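Nucleoporin NUP170 (Chaetomium thermophilum, PDB 5HAX) probably serves as a scaffold nucleoporin of the nuclear pore complex, pairing a beta-propeller domain with a helical domain. Local coordinates at residues G412-T417 and S421-F426. Sequence-based numbering, arbitrary orientation.
Sequences GRIKVT and SALKYF
Thr417 and Leu423 are the nearest pair of CA atoms between residues 412-417 and 421-426, 6.3 Å apart. The first segment takes in all but the first residue of the short helix 411-416, and Thr417 is the first to leave helical torsions; the second runs from a short 3-10 turn into an extended return path, kinked by an inverse gamma turn centred on Tyr425. Phe426 carries much of the packing. Arg413 lays its CD over the middle of one ring face, 3.8 Å from the Phe426 centroid, as a CH-pi contact, while CB of Lys424 covers the opposite face towards the rim. With chi1 at -165°, Arg413 CG stands opposite the backbone N and sets CD over the ring; the chain bends at chi3, and its NE pairs with Asp410. At the ring edge, Ile414 CG1 lies 4.2 Å from Phe426 CD2. The side chains of Leu423 and Ile414 cross at about a right angle, with Leu423 CD2 4.1 Å from Ile414 CG2; the same CD2 lies 3.8 Å from Thr417 CB. The Thr417 methyl CG2 rests 3.6 Å from Ala422 O, while its hydroxyl OG1 turns back to donate to Arg413 O (2.5 Å), from above the carbonyl plane. A glycine here would probably open a gap beside Ala422 and Leu423 and deprive Arg413 O of its hydroxyl donor. Tyr29 of helix 26-29 touches both Ile414 and Leu423, extending this apolar patch. The arrangement is a helix-containing connection between the antiparallel neighbours 403-409 and 427-433, an elaborated strand-to-strand link within one blade of the Nup133-like beta-propeller.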
loop_
_atom_site.group_PDB
_atom_site.type_symbol
_atom_site.label_atom_id
_atom_site.label_comp_id
_atom_site.label_asym_id
_atom_site.label_seq_id
_atom_site.Cartn_x
_atom_site.Cartn_y
_atom_site.Cartn_z
ATOM N N GLY A 412 9.084 -13.494 -0.548
ATOM C CA GLY A 412 10.382 -14.138 -0.670
ATOM C C GLY A 412 10.325 -15.427 -1.468
ATOM O O GLY A 412 11.191 -15.690 -2.306
ATOM N N ARG A 413 9.303 -16.250 -1.221
ATOM C CA ARG A 413 9.183 -17.512 -1.943
ATOM C C ARG A 413 8.726 -17.283 -3.379
ATOM O O ARG A 413 9.172 -17.981 -4.296
ATOM C CB ARG A 413 8.216 -18.441 -1.211
ATOM C CG ARG A 413 8.285 -19.892 -1.663
ATOM C CD ARG A 413 7.352 -20.780 -0.849
ATOM N NE ARG A 413 7.483 -20.552 0.589
ATOM C CZ ARG A 413 8.413 -21.107 1.361
ATOM N NH1 ARG A 413 9.315 -21.931 0.842
ATOM N NH2 ARG A 413 8.445 -20.833 2.659
ATOM N N ILE A 414 7.842 -16.306 -3.594
ATOM C CA ILE A 414 7.364 -16.009 -4.944
ATOM C C ILE A 414 8.512 -15.512 -5.814
ATOM O O ILE A 414 8.591 -15.830 -7.008
ATOM C CB ILE A 414 6.215 -14.983 -4.887
ATOM C CG1 ILE A 414 4.986 -15.595 -4.202
ATOM C CG2 ILE A 414 5.850 -14.500 -6.292
ATOM C CD1 ILE A 414 3.873 -14.596 -3.924
ATOM N N LYS A 415 9.413 -14.715 -5.237
ATOM C CA LYS A 415 10.501 -14.134 -6.013
ATOM C C LYS A 415 11.521 -15.187 -6.432
ATOM O O LYS A 415 12.096 -15.091 -7.522
ATOM C CB LYS A 415 11.174 -13.025 -5.202
ATOM C CG LYS A 415 12.341 -12.347 -5.900
ATOM C CD LYS A 415 12.816 -11.135 -5.114
ATOM C CE LYS A 415 14.018 -10.473 -5.773
ATOM N NZ LYS A 415 15.236 -11.331 -5.714
ATOM N N VAL A 416 11.744 -16.198 -5.591
ATOM C CA VAL A 416 12.732 -17.235 -5.877
ATOM C C VAL A 416 12.171 -18.370 -6.729
ATOM O O VAL A 416 12.948 -19.068 -7.397
ATOM C CB VAL A 416 13.286 -17.792 -4.551
ATOM C CG1 VAL A 416 14.256 -18.949 -4.781
ATOM C CG2 VAL A 416 13.969 -16.687 -3.768
ATOM N N THR A 417 10.853 -18.565 -6.736
ATOM C CA THR A 417 10.250 -19.706 -7.417
ATOM C C THR A 417 10.671 -19.768 -8.879
ATOM O O THR A 417 10.621 -18.767 -9.600
ATOM C CB THR A 417 8.726 -19.626 -7.315
ATOM O OG1 THR A 417 8.335 -19.727 -5.941
ATOM C CG2 THR A 417 8.064 -20.751 -8.109
ATOM N N SER A 421 6.120 -21.633 -14.413
ATOM C CA SER A 421 4.984 -22.543 -14.347
ATOM C C SER A 421 4.784 -23.136 -12.959
ATOM O O SER A 421 3.737 -23.743 -12.713
ATOM C CB SER A 421 5.159 -23.672 -15.365
ATOM O OG SER A 421 6.261 -24.496 -15.029
ATOM N N ALA A 422 5.753 -22.983 -12.059
ATOM C CA ALA A 422 5.641 -23.473 -10.692
ATOM C C ALA A 422 5.122 -22.413 -9.728
ATOM O O ALA A 422 5.064 -22.670 -8.521
ATOM C CB ALA A 422 7.000 -23.986 -10.208
ATOM N N LEU A 423 4.738 -21.242 -10.228
ATOM C CA LEU A 423 4.299 -20.157 -9.361
ATOM C C LEU A 423 2.936 -20.462 -8.755
ATOM O O LEU A 423 1.993 -20.827 -9.466
ATOM C CB LEU A 423 4.237 -18.849 -10.149
ATOM C CG LEU A 423 5.564 -18.121 -10.367
ATOM C CD1 LEU A 423 5.393 -17.012 -11.392
ATOM C CD2 LEU A 423 6.095 -17.568 -9.053
ATOM N N LYS A 424 2.832 -20.297 -7.438
ATOM C CA LYS A 424 1.572 -20.416 -6.722
ATOM C C LYS A 424 1.437 -19.251 -5.752
ATOM O O LYS A 424 2.411 -18.569 -5.425
ATOM C CB LYS A 424 1.474 -21.743 -5.957
ATOM C CG LYS A 424 1.714 -22.978 -6.810
ATOM C CD LYS A 424 1.314 -24.241 -6.063
ATOM C CE LYS A 424 1.985 -25.477 -6.637
ATOM N NZ LYS A 424 2.935 -26.080 -5.661
ATOM N N TYR A 425 0.205 -19.036 -5.287
ATOM C CA TYR A 425 -0.111 -17.941 -4.367
ATOM C C TYR A 425 0.287 -18.340 -2.943
ATOM O O TYR A 425 -0.543 -18.564 -2.059
ATOM C CB TYR A 425 -1.591 -17.592 -4.463
ATOM C CG TYR A 425 -2.032 -16.366 -3.682
ATOM C CD1 TYR A 425 -1.119 -15.564 -3.007
ATOM C CD2 TYR A 425 -3.378 -16.015 -3.619
ATOM C CE1 TYR A 425 -1.533 -14.453 -2.296
ATOM C CE2 TYR A 425 -3.797 -14.906 -2.911
ATOM C CZ TYR A 425 -2.873 -14.130 -2.251
ATOM O OH TYR A 425 -3.293 -13.026 -1.545
ATOM N N PHE A 426 1.598 -18.423 -2.727
ATOM C CA PHE A 426 2.120 -18.679 -1.392
ATOM C C PHE A 426 1.810 -17.501 -0.474
ATOM O O PHE A 426 1.848 -16.342 -0.894
ATOM C CB PHE A 426 3.630 -18.919 -1.443
ATOM C CG PHE A 426 4.040 -20.036 -2.364
ATOM C CD1 PHE A 426 3.796 -21.357 -2.028
ATOM C CD2 PHE A 426 4.684 -19.764 -3.561
ATOM C CE1 PHE A 426 4.177 -22.384 -2.873
ATOM C CE2 PHE A 426 5.067 -20.787 -4.409
ATOM C CZ PHE A 426 4.813 -22.096 -4.063
#